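Local coordinates for protein autoinducer 2 sensor kinase/phosphatase luxQ (Vibrio cholerae, PDB 3C38) that senses the quorum-sensing signal AI-2 through LuxP in the periplasm and switches between kinase and phosphatase activity toward the LuxU-LuxO phosphorelay, at residues V160-R172 / L180-T192. Numbering follows the deposited sequence.
Sequences VLNDNFALLENIR and LVLAVDTTPLVST
Leu168 of helix 165-172 presses onto Leu180, Leu182 and Val190 of a beta hairpin, packing the helix that follows the five-stranded sheet of this Cache-like periplasmic domain against the first two strands of its four-stranded sheet. The packing is tight here. Leu168 CD2 sits 3.5 Å from Leu180 CD1, while Leu168 CD1 rests over the backbone where the strands pair, 3.4 Å from Val190 O. A leucine suits this place because its two methyl branches reach both surfaces at once. Leu180 reaches on to the helix backbone, its CD1 touching both CG2 of Ile171 and CB of Arg172. Val190 straddles the junction: CG1 faces Leu168, and CG2, anti to the backbone N, is turned to the start of the helix at Phe165 N. Leu189 and Val190 oppose Leu182 in a classic beta bulge, both their amides donating to Leu182 O. Beside it, the type II turn 161-164 is tied to the hairpin by Asp163 N, which donates to Leu189 O at 3.0 Å, nearly straight at 169° although the amide stands above the carbonyl plane. Asn164 suits the N-cap because its amide works both ways: OD1 accepts from Leu167 N, and ND2 donates to Val160 O.

The solvent side is looser. Exposed Phe165 turns a ring edge to the strand, CD1 lying 3.6 Å from Ser191 O, near the ring plane, and CE1 reaches Thr192 CA. Arg172 CD passes beside Thr192 OG1 at 3.9 Å, and Glu169 OE2 lies near the Thr192 methyl, CG2. Arg172 bends at chi3 (66°), bringing its guanidinium back along the helix to Glu169, while NH1 bonds Ser177 O. Their charged ends meet in a side-on, two-nitrogen salt bridge: Arg172 NE donates to Glu169 OE2 and NH2 to Glu169 OE1, each at 2.8 Å.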
loop_
_atom_site.group_PDB
_atom_site.type_symbol
_atom_site.label_atom_id
_atom_site.label_comp_id
_atom_site.label_asym_id
_atom_site.label_seq_id
_atom_site.Cartn_x
_atom_site.Cartn_y
_atom_site.Cartn_z
ATOM N N VAL A 160 0.954 -3.514 -1.416
ATOM C CA VAL A 160 2.270 -3.829 -1.961
ATOM C C VAL A 160 2.539 -2.894 -3.131
ATOM O O VAL A 160 1.772 -2.857 -4.097
ATOM C CB VAL A 160 2.354 -5.288 -2.461
ATOM C CG1 VAL A 160 3.725 -5.524 -3.125
ATOM C CG2 VAL A 160 2.145 -6.253 -1.300
ATOM N N LEU A 161 3.631 -2.140 -3.041
ATOM C CA LEU A 161 3.989 -1.188 -4.085
ATOM C C LEU A 161 4.606 -1.819 -5.338
ATOM O O LEU A 161 4.316 -1.389 -6.456
ATOM C CB LEU A 161 4.931 -0.126 -3.514
ATOM C CG LEU A 161 4.313 0.624 -2.326
ATOM C CD1 LEU A 161 5.295 1.635 -1.783
ATOM C CD2 LEU A 161 3.019 1.327 -2.758
ATOM N N ASN A 162 5.449 -2.830 -5.153
ATOM C CA ASN A 162 6.092 -3.498 -6.284
ATOM C C ASN A 162 5.040 -3.979 -7.267
ATOM O O ASN A 162 4.096 -4.672 -6.885
ATOM C CB ASN A 162 6.917 -4.708 -5.807
ATOM C CG ASN A 162 7.993 -4.312 -4.806
ATOM O OD1 ASN A 162 7.704 -3.696 -3.770
ATOM N ND2 ASN A 162 9.239 -4.645 -5.115
ATOM N N ASP A 163 5.211 -3.600 -8.528
ATOM C CA ASP A 163 4.299 -4.006 -9.586
ATOM C C ASP A 163 2.836 -3.645 -9.372
ATOM O O ASP A 163 1.960 -4.208 -10.034
ATOM C CB ASP A 163 4.407 -5.513 -9.804
ATOM C CG ASP A 163 5.779 -5.927 -10.279
ATOM O OD1 ASP A 163 6.238 -6.996 -9.848
ATOM O OD2 ASP A 163 6.389 -5.184 -11.084
ATOM N N ASN A 164 2.557 -2.716 -8.467
ATOM C CA ASN A 164 1.168 -2.335 -8.247
ATOM C C ASN A 164 0.762 -1.333 -9.339
ATOM O O ASN A 164 0.752 -0.113 -9.123
ATOM C CB ASN A 164 0.970 -1.699 -6.877
ATOM C CG ASN A 164 -0.481 -1.642 -6.498
ATOM O OD1 ASN A 164 -1.331 -1.373 -7.348
ATOM N ND2 ASN A 164 -0.787 -1.901 -5.225
ATOM N N PHE A 165 0.418 -1.865 -10.509
ATOM C CA PHE A 165 0.050 -1.033 -11.644
ATOM C C PHE A 165 -1.198 -0.210 -11.391
ATOM O O PHE A 165 -1.251 0.963 -11.740
ATOM C CB PHE A 165 -0.154 -1.896 -12.897
ATOM C CG PHE A 165 -0.421 -1.093 -14.144
ATOM C CD1 PHE A 165 0.630 -0.491 -14.839
ATOM C CD2 PHE A 165 -1.729 -0.886 -14.588
ATOM C CE1 PHE A 165 0.384 0.313 -15.958
ATOM C CE2 PHE A 165 -1.989 -0.082 -15.706
ATOM C CZ PHE A 165 -0.926 0.520 -16.393
ATOM N N ALA A 166 -2.200 -0.827 -10.777
ATOM C CA ALA A 166 -3.462 -0.143 -10.508
ATOM C C ALA A 166 -3.272 1.120 -9.680
ATOM O O ALA A 166 -3.874 2.157 -9.965
ATOM C CB ALA A 166 -4.449 -1.103 -9.804
ATOM N N LEU A 167 -2.439 1.037 -8.652
ATOM C CA LEU A 167 -2.192 2.197 -7.807
ATOM C C LEU A 167 -1.573 3.364 -8.586
ATOM O O LEU A 167 -2.047 4.501 -8.515
ATOM C CB LEU A 167 -1.256 1.827 -6.656
ATOM C CG LEU A 167 -0.783 3.057 -5.873
ATOM C CD1 LEU A 167 -1.982 3.668 -5.172
ATOM C CD2 LEU A 167 0.286 2.689 -4.869
ATOM N N LEU A 168 -0.510 3.067 -9.327
ATOM C CA LEU A 168 0.212 4.078 -10.090
ATOM C C LEU A 168 -0.603 4.672 -11.233
ATOM O O LEU A 168 -0.543 5.871 -11.487
ATOM C CB LEU A 168 1.487 3.476 -10.672
ATOM C CG LEU A 168 2.779 4.270 -10.526
ATOM C CD1 LEU A 168 3.683 3.995 -11.739
ATOM C CD2 LEU A 168 2.468 5.748 -10.385
ATOM N N GLU A 169 -1.327 3.815 -11.940
ATOM C CA GLU A 169 -2.153 4.237 -13.065
ATOM C C GLU A 169 -3.268 5.155 -12.570
ATOM O O GLU A 169 -3.627 6.137 -13.220
ATOM C CB GLU A 169 -2.743 3.006 -13.767
ATOM C CG GLU A 169 -3.888 3.319 -14.723
ATOM C CD GLU A 169 -3.453 4.179 -15.895
ATOM O OE1 GLU A 169 -4.349 4.710 -16.588
ATOM O OE2 GLU A 169 -2.225 4.321 -16.120
ATOM N N ASN A 170 -3.812 4.827 -11.408
ATOM C CA ASN A 170 -4.867 5.624 -10.807
ATOM C C ASN A 170 -4.340 7.034 -10.495
ATOM O O ASN A 170 -5.073 8.023 -10.604
ATOM C CB ASN A 170 -5.342 4.928 -9.542
ATOM C CG ASN A 170 -6.199 5.812 -8.684
ATOM O OD1 ASN A 170 -7.390 6.012 -8.968
ATOM N ND2 ASN A 170 -5.602 6.367 -7.628
ATOM N N ILE A 171 -3.063 7.135 -10.123
ATOM C CA ILE A 171 -2.466 8.435 -9.835
ATOM C C ILE A 171 -2.151 9.156 -11.151
ATOM O O ILE A 171 -2.312 10.378 -11.261
ATOM C CB ILE A 171 -1.168 8.289 -9.020
ATOM C CG1 ILE A 171 -1.484 7.739 -7.631
ATOM C CG2 ILE A 171 -0.454 9.643 -8.897
ATOM C CD1 ILE A 171 -0.248 7.547 -6.778
ATOM N N ARG A 172 -1.718 8.392 -12.153
ATOM C CA ARG A 172 -1.388 8.952 -13.453
ATOM C C ARG A 172 -2.629 9.591 -14.058
ATOM O O ARG A 172 -2.592 10.743 -14.493
ATOM C CB ARG A 172 -0.882 7.870 -14.416
ATOM C CG ARG A 172 -0.467 8.426 -15.789
ATOM C CD ARG A 172 -0.525 7.379 -16.905
ATOM N NE ARG A 172 -1.896 6.938 -17.181
ATOM C CZ ARG A 172 -2.883 7.740 -17.593
ATOM N NH1 ARG A 172 -2.668 9.042 -17.790
ATOM N NH2 ARG A 172 -4.099 7.246 -17.797
ATOM N N LEU A 180 4.073 7.789 -15.451
ATOM C CA LEU A 180 4.659 7.853 -14.121
ATOM C C LEU A 180 5.518 6.622 -13.860
ATOM O O LEU A 180 5.305 5.549 -14.432
ATOM C CB LEU A 180 3.575 7.931 -13.039
ATOM C CG LEU A 180 2.608 9.113 -12.981
ATOM C CD1 LEU A 180 1.600 8.823 -11.867
ATOM C CD2 LEU A 180 3.343 10.432 -12.721
ATOM N N VAL A 181 6.497 6.795 -12.983
ATOM C CA VAL A 181 7.378 5.710 -12.581
ATOM C C VAL A 181 7.572 5.825 -11.072
ATOM O O VAL A 181 8.034 6.859 -10.574
ATOM C CB VAL A 181 8.775 5.814 -13.232
ATOM C CG1 VAL A 181 9.632 4.655 -12.743
ATOM C CG2 VAL A 181 8.664 5.816 -14.760
ATOM N N LEU A 182 7.202 4.782 -10.341
ATOM C CA LEU A 182 7.376 4.793 -8.900
ATOM C C LEU A 182 8.673 4.047 -8.651
ATOM O O LEU A 182 8.837 2.901 -9.069
ATOM C CB LEU A 182 6.209 4.097 -8.188
ATOM C CG LEU A 182 6.340 3.952 -6.662
ATOM C CD1 LEU A 182 6.517 5.327 -6.029
ATOM C CD2 LEU A 182 5.103 3.266 -6.093
ATOM N N ALA A 183 9.606 4.705 -7.977
ATOM C CA ALA A 183 10.890 4.077 -7.725
ATOM C C ALA A 183 11.457 4.352 -6.346
ATOM O O ALA A 183 10.998 5.241 -5.632
ATOM C CB ALA A 183 11.891 4.529 -8.785
ATOM N N VAL A 184 12.467 3.559 -6.003
ATOM C CA VAL A 184 13.199 3.675 -4.752
ATOM C C VAL A 184 14.642 3.870 -5.193
ATOM O O VAL A 184 15.292 2.925 -5.637
ATOM C CB VAL A 184 13.109 2.381 -3.898
ATOM C CG1 VAL A 184 13.995 2.515 -2.667
ATOM C CG2 VAL A 184 11.667 2.113 -3.486
ATOM N N ASP A 185 15.130 5.099 -5.094
ATOM C CA ASP A 185 16.496 5.426 -5.496
ATOM C C ASP A 185 16.611 5.355 -7.023
ATOM O O ASP A 185 16.189 6.264 -7.740
ATOM C CB ASP A 185 17.481 4.453 -4.832
ATOM C CG ASP A 185 18.937 4.780 -5.136
ATOM O OD1 ASP A 185 19.225 5.891 -5.635
ATOM O OD2 ASP A 185 19.803 3.922 -4.861
ATOM N N THR A 186 17.169 4.267 -7.527
ATOM C CA THR A 186 17.318 4.123 -8.965
ATOM C C THR A 186 16.534 2.913 -9.452
ATOM O O THR A 186 16.398 2.688 -10.654
ATOM C CB THR A 186 18.819 4.004 -9.329
ATOM O OG1 THR A 186 19.212 5.184 -10.040
ATOM C CG2 THR A 186 19.114 2.747 -10.165
ATOM N N THR A 187 15.993 2.159 -8.502
ATOM C CA THR A 187 15.234 0.962 -8.809
ATOM C C THR A 187 13.732 1.214 -8.908
ATOM O O THR A 187 13.092 1.674 -7.959
ATOM C CB THR A 187 15.492 -0.105 -7.754
ATOM O OG1 THR A 187 16.905 -0.286 -7.614
ATOM C CG2 THR A 187 14.854 -1.419 -8.160
ATOM N N PRO A 188 13.151 0.911 -10.069
ATOM C CA PRO A 188 11.717 1.108 -10.286
ATOM C C PRO A 188 10.866 0.040 -9.596
ATOM O O PRO A 188 11.194 -1.147 -9.646
ATOM C CB PRO A 188 11.577 1.027 -11.809
ATOM C CG PRO A 188 12.962 1.314 -12.313
ATOM C CD PRO A 188 13.826 0.595 -11.337
ATOM N N LEU A 189 9.780 0.466 -8.954
ATOM C CA LEU A 189 8.861 -0.473 -8.323
ATOM C C LEU A 189 7.771 -0.808 -9.340
ATOM O O LEU A 189 7.448 -1.967 -9.572
ATOM C CB LEU A 189 8.243 0.136 -7.067
ATOM C CG LEU A 189 9.239 0.350 -5.932
ATOM C CD1 LEU A 189 8.492 0.789 -4.672
ATOM C CD2 LEU A 189 10.000 -0.961 -5.673
ATOM N N VAL A 190 7.215 0.217 -9.965
ATOM C CA VAL A 190 6.181 0.009 -10.974
ATOM C C VAL A 190 6.202 1.211 -11.909
ATOM O O VAL A 190 6.612 2.305 -11.512
ATOM C CB VAL A 190 4.765 -0.176 -10.334
ATOM C CG1 VAL A 190 4.329 1.082 -9.613
ATOM C CG2 VAL A 190 3.758 -0.562 -11.414
ATOM N N SER A 191 5.775 0.992 -13.149
ATOM C CA SER A 191 5.772 2.026 -14.180
ATOM C C SER A 191 4.534 1.931 -15.057
ATOM O O SER A 191 3.963 0.844 -15.220
ATOM C CB SER A 191 7.017 1.857 -15.055
ATOM O OG SER A 191 6.909 2.546 -16.285
ATOM N N THR A 192 4.122 3.064 -15.620
ATOM C CA THR A 192 2.965 3.088 -16.501
ATOM C C THR A 192 3.387 3.104 -17.976
ATOM O O THR A 192 2.527 3.076 -18.860
ATOM C CB THR A 192 2.094 4.340 -16.270
ATOM O OG1 THR A 192 2.874 5.509 -16.532
ATOM C CG2 THR A 192 1.557 4.378 -14.853
#